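Local coordinates for 4-amino-4-deoxy-L-arabinose transferase or related glycosyltransferases of PMT family (Cupriavidus metallidurans, PDB 5EZM), which probably transfers 4-amino-4-deoxy-L-arabinose to lipid A, as a zinc-binding membrane glycosyltransferase of the GT-C fold, at residues L483-Q487 with V525-L531; L501-G505 with R520-V525. Residues are numbered along the deposited sequence.

Interaction 1 (L483-Q487 with V525-L531)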
loop_
_atom_site.group_PDB
_atom_site.type_symbol
_atom_site.label_atom_id
_atom_site.label_comp_id
_atom_site.label_asym_id
_atom_site.label_seq_id
_atom_site.Cartn_x
_atom_site.Cartn_y
_atom_site.Cartn_z
ATOM N N LEU A 483 -16.570 -21.373 11.261
ATOM C CA LEU A 483 -15.928 -20.431 12.172
ATOM C C LEU A 483 -16.733 -19.136 12.076
ATOM O O LEU A 483 -16.461 -18.276 11.233
ATOM C CB LEU A 483 -14.458 -20.227 11.826
ATOM C CG LEU A 483 -13.721 -19.198 12.689
ATOM C CD1 LEU A 483 -13.696 -19.622 14.152
ATOM C CD2 LEU A 483 -12.311 -18.956 12.162
ATOM N N TYR A 484 -17.741 -19.014 12.935
ATOM C CA TYR A 484 -18.641 -17.872 12.876
ATOM C C TYR A 484 -17.931 -16.594 13.299
ATOM O O TYR A 484 -17.183 -16.573 14.279
ATOM C CB TYR A 484 -19.855 -18.100 13.773
ATOM C CG TYR A 484 -20.704 -19.285 13.386
ATOM C CD1 TYR A 484 -21.556 -19.226 12.293
ATOM C CD2 TYR A 484 -20.667 -20.459 14.125
ATOM C CE1 TYR A 484 -22.337 -20.304 11.940
ATOM C CE2 TYR A 484 -21.446 -21.540 13.780
ATOM C CZ TYR A 484 -22.280 -21.460 12.688
ATOM O OH TYR A 484 -23.060 -22.540 12.342
ATOM N N GLY A 485 -18.169 -15.525 12.549
ATOM C CA GLY A 485 -17.731 -14.207 12.955
ATOM C C GLY A 485 -18.894 -13.436 13.540
ATOM O O GLY A 485 -19.693 -12.852 12.803
ATOM N N VAL A 486 -19.008 -13.441 14.865
ATOM C CA VAL A 486 -20.165 -12.864 15.538
ATOM C C VAL A 486 -20.024 -11.351 15.590
ATOM O O VAL A 486 -19.429 -10.805 16.527
ATOM C CB VAL A 486 -20.331 -13.457 16.948
ATOM C CG1 VAL A 486 -21.670 -13.045 17.541
ATOM C CG2 VAL A 486 -20.200 -14.974 16.896
ATOM N N GLN A 487 -20.573 -10.671 14.582
ATOM C CA GLN A 487 -20.478 -9.215 14.459
ATOM C C GLN A 487 -19.031 -8.742 14.564
ATOM O O GLN A 487 -18.721 -7.745 15.222
ATOM C CB GLN A 487 -21.364 -8.520 15.493
ATOM C CG GLN A 487 -22.849 -8.686 15.222
ATOM C CD GLN A 487 -23.711 -7.887 16.176
ATOM O OE1 GLN A 487 -23.318 -7.615 17.312
ATOM N NE2 GLN A 487 -24.896 -7.500 15.715
ATOM N N VAL A 525 -27.692 -12.402 15.122
ATOM C CA VAL A 525 -27.168 -13.197 16.229
ATOM C C VAL A 525 -28.251 -14.097 16.810
ATOM O O VAL A 525 -27.960 -15.193 17.304
ATOM C CB VAL A 525 -26.559 -12.269 17.303
ATOM C CG1 VAL A 525 -25.891 -13.081 18.404
ATOM C CG2 VAL A 525 -25.566 -11.303 16.671
ATOM N N ASP A 526 -29.511 -13.667 16.744
ATOM C CA ASP A 526 -30.588 -14.460 17.329
ATOM C C ASP A 526 -30.739 -15.804 16.623
ATOM O O ASP A 526 -31.028 -16.820 17.264
ATOM C CB ASP A 526 -31.894 -13.666 17.296
ATOM C CG ASP A 526 -31.906 -12.526 18.303
ATOM O OD1 ASP A 526 -31.562 -12.768 19.480
ATOM O OD2 ASP A 526 -32.246 -11.388 17.919
ATOM N N SER A 527 -30.543 -15.834 15.302
ATOM C CA SER A 527 -30.487 -17.114 14.604
ATOM C C SER A 527 -29.199 -17.859 14.926
ATOM O O SER A 527 -29.183 -19.099 14.962
ATOM C CB SER A 527 -30.610 -16.900 13.097
ATOM O OG SER A 527 -31.763 -16.143 12.784
ATOM N N PHE A 528 -28.116 -17.120 15.167
ATOM C CA PHE A 528 -26.854 -17.753 15.520
ATOM C C PHE A 528 -26.953 -18.499 16.841
ATOM O O PHE A 528 -26.209 -19.460 17.061
ATOM C CB PHE A 528 -25.740 -16.710 15.581
ATOM C CG PHE A 528 -24.508 -17.186 16.290
ATOM C CD1 PHE A 528 -23.641 -18.077 15.679
ATOM C CD2 PHE A 528 -24.220 -16.749 17.574
ATOM C CE1 PHE A 528 -22.506 -18.524 16.334
ATOM C CE2 PHE A 528 -23.085 -17.188 18.234
ATOM C CZ PHE A 528 -22.226 -18.075 17.613
ATOM N N THR A 529 -27.851 -18.075 17.738
ATOM C CA THR A 529 -28.010 -18.803 18.993
ATOM C C THR A 529 -28.600 -20.187 18.746
ATOM O O THR A 529 -28.123 -21.180 19.309
ATOM C CB THR A 529 -28.885 -18.016 19.971
ATOM O OG1 THR A 529 -30.230 -17.952 19.479
ATOM C CG2 THR A 529 -28.346 -16.605 20.152
ATOM N N LYS A 530 -29.633 -20.271 17.903
ATOM C CA LYS A 530 -30.224 -21.564 17.578
ATOM C C LYS A 530 -29.246 -22.439 16.805
ATOM O O LYS A 530 -29.153 -23.647 17.056
ATOM C CB LYS A 530 -31.514 -21.368 16.784
ATOM C CG LYS A 530 -32.565 -20.565 17.527
ATOM C CD LYS A 530 -33.039 -21.293 18.769
ATOM C CE LYS A 530 -33.897 -20.390 19.634
ATOM N NZ LYS A 530 -33.136 -19.195 20.100
ATOM N N LEU A 531 -28.507 -21.850 15.859
ATOM C CA LEU A 531 -27.457 -22.610 15.187
ATOM C C LEU A 531 -26.403 -23.088 16.174
ATOM O O LEU A 531 -25.816 -24.160 15.992
ATOM C CB LEU A 531 -26.800 -21.763 14.098
ATOM C CG LEU A 531 -27.290 -21.944 12.663
ATOM C CD1 LEU A 531 -26.512 -21.025 11.736
ATOM C CD2 LEU A 531 -27.140 -23.389 12.227
#

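Interaction 2 (L501-G505 with R520-V525)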
loop_
_atom_site.group_PDB
_atom_site.type_symbol
_atom_site.label_atom_id
_atom_site.label_comp_id
_atom_site.label_asym_id
_atom_site.label_seq_id
_atom_site.Cartn_x
_atom_site.Cartn_y
_atom_site.Cartn_z
ATOM N N LEU A 501 -14.276 -17.096 7.499
ATOM C CA LEU A 501 -15.298 -16.812 8.495
ATOM C C LEU A 501 -16.686 -16.969 7.892
ATOM O O LEU A 501 -16.917 -16.619 6.731
ATOM C CB LEU A 501 -15.145 -15.389 9.035
ATOM C CG LEU A 501 -13.968 -15.045 9.943
ATOM C CD1 LEU A 501 -14.006 -13.569 10.281
ATOM C CD2 LEU A 501 -14.016 -15.884 11.206
ATOM N N MET A 502 -17.615 -17.491 8.686
ATOM C CA MET A 502 -19.032 -17.444 8.345
ATOM C C MET A 502 -19.639 -16.255 9.078
ATOM O O MET A 502 -19.843 -16.305 10.296
ATOM C CB MET A 502 -19.751 -18.739 8.706
ATOM C CG MET A 502 -21.241 -18.671 8.426
ATOM S SD MET A 502 -22.018 -20.290 8.385
ATOM C CE MET A 502 -21.093 -21.047 7.048
ATOM N N MET A 503 -19.918 -15.187 8.335
ATOM C CA MET A 503 -20.318 -13.927 8.944
ATOM C C MET A 503 -21.665 -14.061 9.643
ATOM O O MET A 503 -22.614 -14.633 9.095
ATOM C CB MET A 503 -20.369 -12.824 7.890
ATOM C CG MET A 503 -19.003 -12.443 7.349
ATOM S SD MET A 503 -17.845 -12.023 8.669
ATOM C CE MET A 503 -18.629 -10.585 9.389
ATOM N N VAL A 504 -21.741 -13.526 10.860
ATOM C CA VAL A 504 -22.945 -13.546 11.682
ATOM C C VAL A 504 -23.311 -12.107 12.010
ATOM O O VAL A 504 -22.493 -11.367 12.570
ATOM C CB VAL A 504 -22.744 -14.364 12.967
ATOM C CG1 VAL A 504 -23.948 -14.217 13.878
ATOM C CG2 VAL A 504 -22.489 -15.825 12.633
ATOM N N GLY A 505 -24.535 -11.714 11.670
ATOM C CA GLY A 505 -24.985 -10.362 11.936
ATOM C C GLY A 505 -24.369 -9.336 11.009
ATOM O O GLY A 505 -24.202 -9.597 9.815
ATOM N N ARG A 520 -25.115 -18.461 2.812
ATOM C CA ARG A 520 -23.744 -18.619 3.273
ATOM C C ARG A 520 -23.462 -17.818 4.537
ATOM O O ARG A 520 -22.298 -17.702 4.942
ATOM C CB ARG A 520 -22.769 -18.205 2.168
ATOM C CG ARG A 520 -23.156 -18.693 0.782
ATOM C CD ARG A 520 -22.281 -18.059 -0.288
ATOM N NE ARG A 520 -20.906 -18.545 -0.241
ATOM C CZ ARG A 520 -20.395 -19.418 -1.104
ATOM N NH1 ARG A 520 -21.146 -19.895 -2.087
ATOM N NH2 ARG A 520 -19.133 -19.808 -0.989
ATOM N N VAL A 521 -24.495 -17.275 5.174
ATOM C CA VAL A 521 -24.329 -16.295 6.243
ATOM C C VAL A 521 -25.500 -16.422 7.211
ATOM O O VAL A 521 -26.629 -16.710 6.805
ATOM C CB VAL A 521 -24.208 -14.872 5.646
ATOM C CG1 VAL A 521 -24.736 -13.815 6.598
ATOM C CG2 VAL A 521 -22.763 -14.576 5.279
ATOM N N VAL A 522 -25.222 -16.235 8.497
ATOM C CA VAL A 522 -26.260 -16.139 9.517
ATOM C C VAL A 522 -26.724 -14.685 9.566
ATOM O O VAL A 522 -25.894 -13.793 9.802
ATOM C CB VAL A 522 -25.751 -16.599 10.889
ATOM C CG1 VAL A 522 -26.916 -16.799 11.848
ATOM C CG2 VAL A 522 -24.935 -17.876 10.752
ATOM N N PRO A 523 -28.013 -14.403 9.351
ATOM C CA PRO A 523 -28.436 -12.998 9.233
ATOM C C PRO A 523 -28.261 -12.201 10.510
ATOM O O PRO A 523 -27.775 -11.066 10.462
ATOM C CB PRO A 523 -29.917 -13.107 8.837
ATOM C CG PRO A 523 -30.114 -14.518 8.390
ATOM C CD PRO A 523 -29.138 -15.331 9.173
ATOM N N ASP A 524 -28.651 -12.760 11.652
ATOM C CA ASP A 524 -28.611 -12.047 12.918
ATOM C C ASP A 524 -28.131 -12.991 14.008
ATOM O O ASP A 524 -28.158 -14.214 13.855
ATOM C CB ASP A 524 -29.986 -11.471 13.277
ATOM C CG ASP A 524 -31.077 -12.522 13.259
ATOM O OD1 ASP A 524 -30.916 -13.539 12.551
ATOM O OD2 ASP A 524 -32.099 -12.333 13.951
ATOM N N VAL A 525 -27.692 -12.402 15.122
ATOM C CA VAL A 525 -27.168 -13.197 16.229
ATOM C C VAL A 525 -28.251 -14.097 16.810
ATOM O O VAL A 525 -27.960 -15.193 17.304
ATOM C CB VAL A 525 -26.559 -12.269 17.303
ATOM C CG1 VAL A 525 -25.891 -13.081 18.404
ATOM C CG2 VAL A 525 -25.566 -11.303 16.671
#

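Interaction 1 (L483-Q487 with V525-L531)
Strand 483-486 and helix 525-531 run nearly antiparallel, their N-to-C directions 149° apart, and their axes come no closer than 10.4 Å. That spacing and sense are those of an alpha/beta layer, in which a helix packs on one face of a mixed sheet; here the sheet belongs to the C-terminal domain, and its strand 483-486 lies between parallel neighbours 502-504 and 539-542. The nearest CA atoms, of Val486 and Val525, are 7.0 Å apart, so the first turn of the helix faces the C-terminal end of the strand. No hydrogen bond crosses the gap, and side chains fill it. Alternation along the strand sends Tyr484 and Val486 toward the helix. The helix answers with Val525, Phe528 and Leu531, spaced three apart and therefore on one side of it. Phe528 is central: its edge meets the face of the Tyr484 ring in a T-shaped pair, with centroids 5.1 Å apart and planes at 70°, while Val486 CG2 sits over one face of the Phe528 ring in a CH-pi contact, 4.1 Å from the centroid and 26° off the normal. Leu550 of helix 544-550 touches Val486, Val525 and Phe528, continuing this apolar layer. At the two ends the packing thins out. Gln487 CD lies 3.9 Å from Val525 CG2 at an exposed margin, and at the far end of the helical segment Leu531 CD1 approaches Tyr484 OH to 3.8 Å.

Interaction 2 (L501-G505 with R520-V525)
The apolar centre is a valine pair, Val504 CG2 meeting Val522 CG2 at 3.7 Å. Met502 CG lies 4.4 Å from the same Val522 CG2, and Val504 CG1 reaches Val525 CG2 at 4.3 Å. Met503, next to Val504 in the strand, instead meets Val521 through CB and CG2, 4.0 Å apart. Around these side chains the backbones form a single parallel beta bridge between Val504 and Val522, whose CA atoms are 4.7 Å apart: Val522 N donates to Met503 O at 3.1 Å, and Val522 O accepts from Gly505 N at 3.1 Å. Both bonds use the same residue of the 520-525 segment, the parallel pattern. The end-to-end directions differ by 43°, consistent with so brief a pairing. Beyond it, Gly505 CA makes a CA-H...O contact of 3.2 Å with Pro523 O. At the polar edge Asp524 occupies the N-cap position, its OD1 hydrogen-bonded to the side-chain OG of Ser527 in the first turn of the helix. The loop thus extends the sheet edge at strand 502-504 on the side away from strand 483-486, while Val522 also touches Phe528 and Leu531 as the chain enters helix 525-534.

Overall arrangement
Interactions 1 and 2 have centres about 6 Å apart and share Val525, where the loop of interaction 2 becomes the helix of interaction 1. Their strands are parallel neighbours, joined by probable hydrogen bonds from Val504 N to Gly485 O and from Gln487 N to Val504 O, both 2.9 Å. Three of six touching residues are buried in interaction 1 but three of ten in interaction 2, which therefore lies nearer the surface. Their chemistry differs too: interaction 1 joins a helix to a sheet face through side chains alone, whereas interaction 2 adds backbone hydrogen bonds at the sheet edge. The two apolar clusters merge where Val504 CG1 lies 3.5 Å from Phe528 CB. Exposed Gln487 and Arg520 mark their outer margins.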